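Hypothetical glycoside hydrolase (Parabacteroides distasonis, PDB 3TAW) is of unknown function but belongs to the glycoside hydrolase-like proteins with a five-bladed beta-propeller fold. Local coordinates at residues 141-145 with 172-178; 108-112 with 136-140; 162-167 with 217-223. Where two conformers were deposited one is given. Numbering follows the deposited sequence.

Contact 1: 141-145 with 172-178; sequences KVPRL and KDEATKS. With EDO (1,2-ethanediol), chain K; EDO (1,2-ethanediol), chain L; EDO (1,2-ethanediol), chain P.
The start of strand 143-150 lies beside the extended loop 172-178, both running in the same direction; Pro-143, Arg-144 and Leu-145 face Ala-175, Thr-176 and Lys-177 with CA separations of 5.0, 4.9 and 4.6 Å. At Lys-172 the backbone O accepts Arg-144 NE (2.8 Å), and its NZ pairs with Asp-173 OD2 (3.0 Å). Asp-173 OD1 forms a salt bridge with Arg-144 NH2 (2.8 Å), so the long m, t, t arginine closes a three-residue ionic network. The CA-to-CB bond of Glu-174 points away; its O, 3.5 Å from Val-142 CG1, accepts O1 of ethanediol chain K (2.6 Å). Ala-175 CB rests on Pro-143 CD (3.7 Å), and its CA makes a CA-H...O contact with Pro-143 O (3.3 Å). Thr-176 holds the backbones together: its N donates to Pro-143 O (2.9 Å), while OG1, in rotamer p, accepts Leu-145 N (2.9 Å) and donates to O1 of ethanediol chain K (2.6 Å). Lys-177 NZ binds ethanediol chain P through O2 (2.7 Å). Ser-178, with positive phi (71/80), precedes strand 179-186, its OG hydrogen-bonded to Glu-246. Such a linker, laid along one blade as it enters the next, belongs to the blade-to-blade transitions of a beta-propeller.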
loop_
_atom_site.group_PDB
_atom_site.type_symbol
_atom_site.label_atom_id
_atom_site.label_comp_id
_atom_site.label_asym_id
_atom_site.label_seq_id
_atom_site.Cartn_x
_atom_site.Cartn_y
_atom_site.Cartn_z
ATOM N N LYS A 141 -20.229 0.003 -2.260
ATOM C CA LYS A 141 -20.929 -0.929 -1.397
ATOM C C LYS A 141 -19.939 -1.687 -0.507
ATOM O O LYS A 141 -20.026 -1.608 0.721
ATOM C CB LYS A 141 -21.763 -1.877 -2.244
ATOM C CG LYS A 141 -22.864 -1.135 -2.992
ATOM C CD LYS A 141 -23.888 -2.064 -3.570
ATOM C CE LYS A 141 -23.433 -2.703 -4.851
ATOM N NZ LYS A 141 -24.577 -2.761 -5.834
ATOM N N VAL A 142 -19.007 -2.411 -1.119
ATOM C CA VAL A 142 -18.012 -3.189 -0.382
ATOM C C VAL A 142 -16.631 -2.980 -1.027
ATOM O O VAL A 142 -16.510 -3.141 -2.249
ATOM C CB VAL A 142 -18.323 -4.703 -0.419
ATOM C CG1 VAL A 142 -17.334 -5.463 0.459
ATOM C CG2 VAL A 142 -19.790 -5.010 0.036
ATOM N N PRO A 143 -15.610 -2.612 -0.225
ATOM C CA PRO A 143 -14.261 -2.602 -0.760
ATOM C C PRO A 143 -13.695 -4.012 -0.756
ATOM O O PRO A 143 -13.852 -4.755 0.223
ATOM C CB PRO A 143 -13.498 -1.688 0.205
ATOM C CG PRO A 143 -14.218 -1.857 1.502
ATOM C CD PRO A 143 -15.634 -2.186 1.187
ATOM N N ARG A 144 -13.068 -4.402 -1.862
ATOM C CA ARG A 144 -12.551 -5.756 -1.982
ATOM C C ARG A 144 -11.110 -5.740 -2.450
ATOM O O ARG A 144 -10.771 -5.087 -3.438
ATOM C CB ARG A 144 -13.372 -6.611 -2.930
ATOM C CG ARG A 144 -14.849 -6.801 -2.513
ATOM C CD ARG A 144 -15.544 -7.741 -3.478
ATOM N NE ARG A 144 -16.887 -8.115 -3.040
ATOM C CZ ARG A 144 -17.995 -7.418 -3.272
ATOM N NH1 ARG A 144 -17.954 -6.275 -3.937
ATOM N NH2 ARG A 144 -19.164 -7.865 -2.806
ATOM N N LEU A 145 -10.273 -6.473 -1.734
ATOM C CA LEU A 145 -8.892 -6.665 -2.153
ATOM C C LEU A 145 -8.880 -7.543 -3.400
ATOM O O LEU A 145 -9.434 -8.649 -3.388
ATOM C CB LEU A 145 -8.129 -7.350 -1.016
ATOM C CG LEU A 145 -6.638 -7.528 -1.130
ATOM C CD1 LEU A 145 -5.895 -6.152 -1.211
ATOM C CD2 LEU A 145 -6.176 -8.359 0.071
ATOM N N LYS A 172 -15.887 -13.443 0.464
ATOM C CA LYS A 172 -15.977 -12.762 -0.839
ATOM C C LYS A 172 -16.741 -11.426 -0.794
ATOM O O LYS A 172 -16.532 -10.565 -1.650
ATOM C CB LYS A 172 -16.577 -13.694 -1.905
ATOM C CG LYS A 172 -18.075 -13.829 -1.859
ATOM C CD LYS A 172 -18.573 -14.921 -2.818
ATOM C CE LYS A 172 -20.083 -14.950 -2.873
ATOM N NZ LYS A 172 -20.633 -13.671 -3.435
ATOM N N ASP A 173 -17.584 -11.242 0.214
ATOM C CA ASP A 173 -18.368 -10.020 0.359
ATOM C C ASP A 173 -18.001 -9.234 1.625
ATOM O O ASP A 173 -18.703 -8.322 2.027
ATOM C CB ASP A 173 -19.868 -10.375 0.333
ATOM C CG ASP A 173 -20.298 -10.971 -1.004
ATOM O OD1 ASP A 173 -19.935 -10.411 -2.054
ATOM O OD2 ASP A 173 -21.025 -11.989 -1.013
ATOM N N GLU A 174 -16.870 -9.579 2.228
ATOM C CA GLU A 174 -16.353 -8.844 3.367
ATOM C C GLU A 174 -15.547 -7.674 2.869
ATOM O O GLU A 174 -14.971 -7.741 1.768
ATOM C CB GLU A 174 -15.477 -9.761 4.221
ATOM C CG GLU A 174 -16.307 -10.778 4.995
ATOM C CD GLU A 174 -17.198 -10.109 6.019
ATOM O OE1 GLU A 174 -16.645 -9.459 6.930
ATOM O OE2 GLU A 174 -18.437 -10.204 5.897
ATOM N N ALA A 175 -15.509 -6.616 3.671
ATOM C CA ALA A 175 -14.694 -5.439 3.368
ATOM C C ALA A 175 -13.222 -5.766 3.600
ATOM O O ALA A 175 -12.857 -6.079 4.720
ATOM C CB ALA A 175 -15.104 -4.268 4.249
ATOM N N THR A 176 -12.398 -5.717 2.542
ATOM C CA THR A 176 -10.987 -6.044 2.619
ATOM C C THR A 176 -10.177 -5.062 1.755
ATOM O O THR A 176 -10.720 -4.454 0.822
ATOM C CB THR A 176 -10.690 -7.483 2.151
ATOM O OG1 THR A 176 -11.059 -7.654 0.775
ATOM C CG2 THR A 176 -11.460 -8.533 3.026
ATOM N N LYS A 177 -8.907 -4.900 2.120
ATOM C CA LYS A 177 -7.991 -3.963 1.470
ATOM C C LYS A 177 -6.621 -4.061 2.120
ATOM O O LYS A 177 -6.473 -4.711 3.162
ATOM C CB LYS A 177 -8.493 -2.513 1.584
ATOM C CG LYS A 177 -8.820 -2.078 3.018
ATOM C CD LYS A 177 -9.089 -0.575 3.154
ATOM C CE LYS A 177 -10.293 -0.130 2.347
ATOM N NZ LYS A 177 -10.531 1.347 2.431
ATOM N N SER A 178 -5.630 -3.441 1.476
ATOM C CA SER A 178 -4.332 -3.110 2.074
ATOM C C SER A 178 -3.458 -4.327 2.327
ATOM O O SER A 178 -3.356 -4.812 3.461
ATOM C CB SER A 178 -4.518 -2.282 3.356
ATOM O OG SER A 178 -5.370 -1.172 3.067
HETATM C C1 EDO K . -13.016 -10.155 -0.131
HETATM O O1 EDO K . -13.305 -8.782 0.041
HETATM C C2 EDO K . -12.360 -10.524 -1.470
HETATM O O2 EDO K . -10.948 -10.326 -1.568
HETATM C C1 EDO L . -18.110 -10.268 -6.067
HETATM O O1 EDO L . -16.717 -10.554 -6.265
HETATM C C2 EDO L . -18.732 -11.246 -5.080
HETATM O O2 EDO L . -18.701 -12.586 -5.573
HETATM C C1 EDO P . -14.170 2.517 1.251
HETATM O O1 EDO P . -13.630 1.502 2.108
HETATM C C2 EDO P . -13.348 2.545 -0.024
HETATM O O2 EDO P . -11.988 2.282 0.309
#

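Contact 2: 108-112 with 136-140; sequences NQAEN and TQWNR. With EDO (1,2-ethanediol), chain L.
Two hydrogen bonds between side-chain amides centre on Gln-137: its NE2 donates to Gln-109 OE1 (2.9 Å, nearly straight at 171°), and its OE1 accepts Asn-112 ND2 (3.0 Å). The m, t rotamer of Gln-137 extends the amide from the strand so that both ends are used, and NE2 also reaches Glu-113. Asn-112 ND2 donates in addition to O1 of ethanediol chain L (3.0 Å). A weak bond runs from Asn-139 ND2 to Glu-111 O (3.3 Å), while Asn-139 OD1 accepts the backbone N of Lys-141 and Val-142. The helix begins at Ala-110 with Gln-109 in the N-cap position, and Asn-112 N returns weakly to Gln-109 O (3.1 Å). Asn-112 and Asn-139 come closest, CA to CA 5.4 Å, with Asn-112 O against Asn-139 CB (3.4 Å). The short helix 110-113 thus sits beside the turn of the antiparallel hairpin formed by strands 131-138 and 143-150, with Pro-161 of strand 157-161 touching Gln-109, Asn-112 and Gln-137.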
loop_
_atom_site.group_PDB
_atom_site.type_symbol
_atom_site.label_atom_id
_atom_site.label_comp_id
_atom_site.label_asym_id
_atom_site.label_seq_id
_atom_site.Cartn_x
_atom_site.Cartn_y
_atom_site.Cartn_z
ATOM N N ASN A 108 -14.212 -7.653 -16.936
ATOM C CA ASN A 108 -14.697 -8.722 -16.048
ATOM C C ASN A 108 -14.912 -8.287 -14.582
ATOM O O ASN A 108 -15.534 -9.005 -13.814
ATOM C CB ASN A 108 -13.728 -9.924 -16.099
ATOM C CG ASN A 108 -12.291 -9.570 -15.656
ATOM O OD1 ASN A 108 -11.708 -8.561 -16.082
ATOM N ND2 ASN A 108 -11.697 -10.442 -14.847
ATOM N N GLN A 109 -14.371 -7.132 -14.190
ATOM C CA GLN A 109 -14.473 -6.649 -12.815
ATOM C C GLN A 109 -15.369 -5.442 -12.681
ATOM O O GLN A 109 -15.359 -4.788 -11.641
ATOM C CB GLN A 109 -13.077 -6.320 -12.244
ATOM C CG GLN A 109 -12.162 -7.504 -12.205
ATOM C CD GLN A 109 -12.748 -8.657 -11.428
ATOM O OE1 GLN A 109 -13.250 -8.480 -10.322
ATOM N NE2 GLN A 109 -12.691 -9.857 -12.007
ATOM N N ALA A 110 -16.190 -5.175 -13.703
ATOM C CA ALA A 110 -16.927 -3.922 -13.749
ATOM C C ALA A 110 -17.811 -3.715 -12.523
ATOM O O ALA A 110 -17.833 -2.624 -11.965
ATOM C CB ALA A 110 -17.742 -3.810 -15.059
ATOM N N GLU A 111 -18.534 -4.754 -12.094
ATOM C CA GLU A 111 -19.454 -4.614 -10.960
ATOM C C GLU A 111 -18.738 -4.267 -9.660
ATOM O O GLU A 111 -19.252 -3.479 -8.862
ATOM C CB GLU A 111 -20.310 -5.867 -10.741
ATOM C CG GLU A 111 -21.513 -5.580 -9.843
ATOM C CD GLU A 111 -22.281 -6.821 -9.432
ATOM O OE1 GLU A 111 -21.673 -7.911 -9.333
ATOM O OE2 GLU A 111 -23.498 -6.696 -9.195
ATOM N N ASN A 112 -17.556 -4.842 -9.453
ATOM C CA ASN A 112 -16.829 -4.630 -8.209
ATOM C C ASN A 112 -16.112 -3.282 -8.165
ATOM O O ASN A 112 -15.817 -2.766 -7.088
ATOM C CB ASN A 112 -15.803 -5.730 -7.987
ATOM C CG ASN A 112 -16.419 -7.057 -7.597
ATOM O OD1 ASN A 112 -17.648 -7.238 -7.626
ATOM N ND2 ASN A 112 -15.555 -8.012 -7.235
ATOM N N THR A 136 -7.613 -2.190 -4.036
ATOM C CA THR A 136 -8.987 -2.224 -3.566
ATOM C C THR A 136 -9.947 -1.906 -4.702
ATOM O O THR A 136 -9.786 -0.897 -5.393
ATOM C CB THR A 136 -9.235 -1.159 -2.494
ATOM O OG1 THR A 136 -8.220 -1.237 -1.495
ATOM C CG2 THR A 136 -10.654 -1.331 -1.863
ATOM N N GLN A 137 -10.927 -2.769 -4.892
ATOM C CA GLN A 137 -12.050 -2.507 -5.806
ATOM C C GLN A 137 -13.110 -1.783 -5.003
ATOM O O GLN A 137 -13.471 -2.246 -3.906
ATOM C CB GLN A 137 -12.625 -3.818 -6.334
ATOM C CG GLN A 137 -11.609 -4.728 -7.021
ATOM C CD GLN A 137 -12.267 -5.970 -7.555
ATOM O OE1 GLN A 137 -12.896 -6.728 -6.790
ATOM N NE2 GLN A 137 -12.134 -6.210 -8.864
ATOM N N TRP A 138 -13.610 -0.660 -5.505
ATOM C CA TRP A 138 -14.644 0.091 -4.773
ATOM C C TRP A 138 -15.824 0.374 -5.661
ATOM O O TRP A 138 -15.699 1.024 -6.699
ATOM C CB TRP A 138 -14.073 1.380 -4.226
ATOM C CG TRP A 138 -14.954 2.267 -3.364
ATOM C CD1 TRP A 138 -14.999 3.631 -3.406
ATOM C CD2 TRP A 138 -15.840 1.879 -2.286
ATOM N NE1 TRP A 138 -15.837 4.105 -2.460
ATOM C CE2 TRP A 138 -16.365 3.061 -1.746
ATOM C CE3 TRP A 138 -16.219 0.655 -1.725
ATOM C CZ2 TRP A 138 -17.280 3.062 -0.684
ATOM C CZ3 TRP A 138 -17.101 0.652 -0.658
ATOM C CH2 TRP A 138 -17.632 1.851 -0.159
ATOM N N ASN A 139 -16.972 -0.137 -5.240
ATOM C CA ASN A 139 -18.209 0.047 -5.959
ATOM C C ASN A 139 -19.241 0.779 -5.106
ATOM O O ASN A 139 -20.445 0.717 -5.400
ATOM C CB ASN A 139 -18.757 -1.301 -6.411
ATOM C CG ASN A 139 -19.150 -2.191 -5.256
ATOM O OD1 ASN A 139 -18.988 -1.833 -4.084
ATOM N ND2 ASN A 139 -19.695 -3.351 -5.585
ATOM N N ARG A 140 -18.765 1.482 -4.076
ATOM C CA ARG A 140 -19.614 2.202 -3.099
ATOM C C ARG A 140 -20.461 1.304 -2.209
ATOM O O ARG A 140 -21.302 1.805 -1.472
ATOM C CB ARG A 140 -20.553 3.203 -3.766
ATOM C CG ARG A 140 -19.907 4.104 -4.735
ATOM C CD ARG A 140 -19.757 5.524 -4.226
ATOM N NE ARG A 140 -19.479 6.337 -5.390
ATOM C CZ ARG A 140 -18.258 6.711 -5.802
ATOM N NH1 ARG A 140 -17.145 6.431 -5.108
ATOM N NH2 ARG A 140 -18.163 7.430 -6.921
HETATM C C1 EDO L . -18.110 -10.268 -6.067
HETATM O O1 EDO L . -16.717 -10.554 -6.265
HETATM C C2 EDO L . -18.732 -11.246 -5.080
HETATM O O2 EDO L . -18.701 -12.586 -5.573
#

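Contact 3: 162-167 with 217-223; sequences AFEKAY and IDWDPLL. With EDO (1,2-ethanediol), chain K; EDO (1,2-ethanediol), chain L.
This is a mixed polar and apolar contact between neighbouring propeller blades: the loop leaving edge strand 157-161 of one four-stranded sheet, up to the start of helix 166-169, lies along the chain that forms edge strand 220-221 of the next. The two run in the same sense, with Ala-162 opposite Asp-218 and Ala-166 opposite Asp-220, each pair 5.3 Å apart at CA. One backbone hydrogen bond joins them directly, Trp-219 N to Ala-162 O (2.9 Å). Phe-163, rotamer m, receives Pro-221 CG over its face, 3.7 Å from the ring centroid, while its CE1 touches Trp-219 CB (3.7 Å). Ala-162 CB packs on Trp-219 CD1 (3.8 Å), and Ala-166 CB on Pro-221 CD (3.8 Å). Tyr-167, with left-handed phi/psi 51/51 and rotamer m, gives its OH to Pro-221 O (2.7 Å) and takes Leu-223 CD1 over its ring face, 3.7 Å from the centroid. At the other end Lys-165 NZ forms a salt bridge with Asp-218 OD1 (2.8 Å), and water 2 spans NZ and Asp-218 OD2 (3.1 and 2.6 Å). Water 3 links Ala-166 N (3.0 Å) to Trp-219 O (2.8 Å); water 4 links Tyr-167 N (3.0 Å) to Asp-220 OD1 (3.1 Å). With a single direct backbone hydrogen bond, the loop and edge strand do not form a continuous sheet: CH-pi and apolar contacts, side-chain bonds and bridging waters make up the rest of the join.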
loop_
_atom_site.group_PDB
_atom_site.type_symbol
_atom_site.label_atom_id
_atom_site.label_comp_id
_atom_site.label_asym_id
_atom_site.label_seq_id
_atom_site.Cartn_x
_atom_site.Cartn_y
_atom_site.Cartn_z
ATOM N N ALA A 162 -9.063 -11.255 -4.150
ATOM C CA ALA A 162 -8.075 -12.197 -3.635
ATOM C C ALA A 162 -8.720 -13.341 -2.845
ATOM O O ALA A 162 -8.181 -14.456 -2.820
ATOM C CB ALA A 162 -7.076 -11.469 -2.764
ATOM N N PHE A 163 -9.853 -13.054 -2.200
ATOM C CA PHE A 163 -10.527 -14.052 -1.338
ATOM C C PHE A 163 -11.861 -14.545 -1.923
ATOM O O PHE A 163 -12.749 -15.022 -1.180
ATOM C CB PHE A 163 -10.760 -13.474 0.067
ATOM C CG PHE A 163 -9.539 -12.819 0.690
ATOM C CD1 PHE A 163 -8.278 -13.387 0.583
ATOM C CD2 PHE A 163 -9.662 -11.653 1.426
ATOM C CE1 PHE A 163 -7.173 -12.787 1.176
ATOM C CE2 PHE A 163 -8.542 -11.038 2.011
ATOM C CZ PHE A 163 -7.314 -11.601 1.885
ATOM N N GLU A 164 -12.002 -14.453 -3.245
ATOM C CA GLU A 164 -13.240 -14.878 -3.917
ATOM C C GLU A 164 -13.525 -16.348 -3.631
ATOM O O GLU A 164 -14.655 -16.715 -3.288
ATOM C CB GLU A 164 -13.146 -14.647 -5.434
ATOM C CG GLU A 164 -14.466 -14.913 -6.204
ATOM C CD GLU A 164 -15.564 -13.895 -5.926
ATOM O OE1 GLU A 164 -15.268 -12.763 -5.479
ATOM O OE2 GLU A 164 -16.752 -14.207 -6.200
ATOM N N LYS A 165 -12.505 -17.191 -3.768
ATOM C CA LYS A 165 -12.708 -18.646 -3.732
ATOM C C LYS A 165 -12.602 -19.280 -2.338
ATOM O O LYS A 165 -13.291 -20.271 -2.065
ATOM C CB LYS A 165 -11.724 -19.358 -4.676
ATOM C CG LYS A 165 -11.874 -18.969 -6.144
ATOM C CD LYS A 165 -11.197 -20.006 -7.060
ATOM C CE LYS A 165 -11.241 -19.606 -8.519
ATOM N NZ LYS A 165 -10.381 -18.412 -8.797
ATOM N N ALA A 166 -11.723 -18.738 -1.496
ATOM C CA ALA A 166 -11.327 -19.367 -0.217
ATOM C C ALA A 166 -12.520 -19.759 0.633
ATOM O O ALA A 166 -13.450 -18.976 0.811
ATOM C CB ALA A 166 -10.413 -18.437 0.588
ATOM N N TYR A 167 -12.464 -20.980 1.164
ATOM C CA TYR A 167 -13.465 -21.494 2.108
ATOM C C TYR A 167 -14.876 -21.302 1.568
ATOM O O TYR A 167 -15.739 -20.720 2.235
ATOM C CB TYR A 167 -13.321 -20.821 3.472
ATOM C CG TYR A 167 -11.897 -20.759 3.976
ATOM C CD1 TYR A 167 -11.183 -21.919 4.313
ATOM C CD2 TYR A 167 -11.256 -19.540 4.113
ATOM C CE1 TYR A 167 -9.857 -21.834 4.778
ATOM C CE2 TYR A 167 -9.972 -19.455 4.580
ATOM C CZ TYR A 167 -9.271 -20.583 4.898
ATOM O OH TYR A 167 -7.981 -20.418 5.351
ATOM N N ILE A 217 -2.810 -15.523 -6.955
ATOM C CA ILE A 217 -4.093 -14.902 -7.306
ATOM C C ILE A 217 -5.226 -15.304 -6.377
ATOM O O ILE A 217 -6.008 -14.445 -6.005
ATOM C CB ILE A 217 -4.491 -15.074 -8.803
ATOM C CG1 ILE A 217 -4.580 -16.547 -9.203
ATOM C CG2 ILE A 217 -3.501 -14.349 -9.676
ATOM C CD1 ILE A 217 -5.238 -16.777 -10.552
ATOM N N ASP A 218 -5.294 -16.576 -5.980
ATOM C CA ASP A 218 -6.277 -17.037 -5.020
ATOM C C ASP A 218 -5.579 -17.165 -3.664
ATOM O O ASP A 218 -4.596 -17.926 -3.514
ATOM C CB ASP A 218 -6.841 -18.380 -5.437
ATOM C CG ASP A 218 -7.515 -18.326 -6.787
ATOM O OD1 ASP A 218 -8.437 -17.490 -6.981
ATOM O OD2 ASP A 218 -7.085 -19.090 -7.665
ATOM N N TRP A 219 -6.089 -16.411 -2.700
ATOM C CA TRP A 219 -5.491 -16.316 -1.376
ATOM C C TRP A 219 -6.430 -16.876 -0.328
ATOM O O TRP A 219 -7.635 -16.673 -0.421
ATOM C CB TRP A 219 -5.158 -14.853 -1.060
ATOM C CG TRP A 219 -4.065 -14.338 -1.933
ATOM C CD1 TRP A 219 -4.187 -13.840 -3.198
ATOM C CD2 TRP A 219 -2.662 -14.283 -1.615
ATOM N NE1 TRP A 219 -2.947 -13.497 -3.697
ATOM C CE2 TRP A 219 -2.000 -13.749 -2.745
ATOM C CE3 TRP A 219 -1.908 -14.617 -0.487
ATOM C CZ2 TRP A 219 -0.617 -13.554 -2.779
ATOM C CZ3 TRP A 219 -0.525 -14.432 -0.534
ATOM C CH2 TRP A 219 0.091 -13.909 -1.667
ATOM N N ASP A 220 -5.853 -17.564 0.664
ATOM C CA ASP A 220 -6.587 -18.136 1.793
ATOM C C ASP A 220 -6.228 -17.382 3.071
ATOM O O ASP A 220 -5.100 -17.495 3.581
ATOM C CB ASP A 220 -6.229 -19.610 1.977
ATOM C CG ASP A 220 -6.620 -20.466 0.783
ATOM O OD1 ASP A 220 -7.736 -20.287 0.233
ATOM O OD2 ASP A 220 -5.814 -21.362 0.441
ATOM N N PRO A 221 -7.178 -16.614 3.605
ATOM C CA PRO A 221 -6.946 -15.909 4.872
ATOM C C PRO A 221 -6.691 -16.879 6.004
ATOM O O PRO A 221 -7.326 -17.942 6.060
ATOM C CB PRO A 221 -8.252 -15.157 5.093
ATOM C CG PRO A 221 -8.763 -14.938 3.730
ATOM C CD PRO A 221 -8.474 -16.243 3.023
ATOM N N LEU A 222 -5.756 -16.536 6.877
ATOM C CA LEU A 222 -5.492 -17.354 8.046
ATOM C C LEU A 222 -6.654 -17.212 9.024
ATOM O O LEU A 222 -7.140 -16.104 9.266
ATOM C CB LEU A 222 -4.197 -16.918 8.703
ATOM C CG LEU A 222 -2.916 -17.575 8.193
ATOM C CD1 LEU A 222 -2.848 -17.696 6.709
ATOM C CD2 LEU A 222 -1.688 -16.916 8.792
ATOM N N LEU A 223 -7.077 -18.334 9.598
ATOM C CA LEU A 223 -8.243 -18.366 10.481
ATOM C C LEU A 223 -7.895 -18.864 11.873
ATOM O O LEU A 223 -6.892 -19.549 12.072
ATOM C CB LEU A 223 -9.337 -19.278 9.898
ATOM C CG LEU A 223 -9.810 -19.012 8.471
ATOM C CD1 LEU A 223 -10.889 -20.055 8.055
ATOM C CD2 LEU A 223 -10.341 -17.570 8.332
HETATM C C1 EDO K . -13.016 -10.155 -0.131
HETATM O O1 EDO K . -13.305 -8.782 0.041
HETATM C C2 EDO K . -12.360 -10.524 -1.470
HETATM O O2 EDO K . -10.948 -10.326 -1.568
HETATM C C1 EDO L . -18.110 -10.268 -6.067
HETATM O O1 EDO L . -16.717 -10.554 -6.265
HETATM C C2 EDO L . -18.732 -11.246 -5.080
HETATM O O2 EDO L . -18.701 -12.586 -5.573
HETATM O O HOH W 1 -9.778 -16.111 -5.018
HETATM O O HOH W 2 -7.707 -19.242 -10.219
HETATM O O HOH W 3 -9.374 -17.249 -2.573
HETATM O O HOH W 4 -9.873 -22.464 0.703
#

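Contact 2 lies at the hairpin end of one propeller blade, and contacts 1 and 3 lie at the junction with the next. Contact 2 closes before the others open, whereas contacts 1 and 3 alternate along the chain. Contacts 1 and 2 lie about 10 Å apart between centres and share one sheet, where neighbouring strands 131-138 and 143-150 bring Arg-144 O to Gln-137 N. Contact 3 lies about 12 Å from contact 1, which it meets through Leu-145 and Ala-162, and about 18 Å from contact 2 without touching it. Contact 1 is therefore the middle member, joining the turn region of one blade to its junction with the next; ethanediol chain L touches all three.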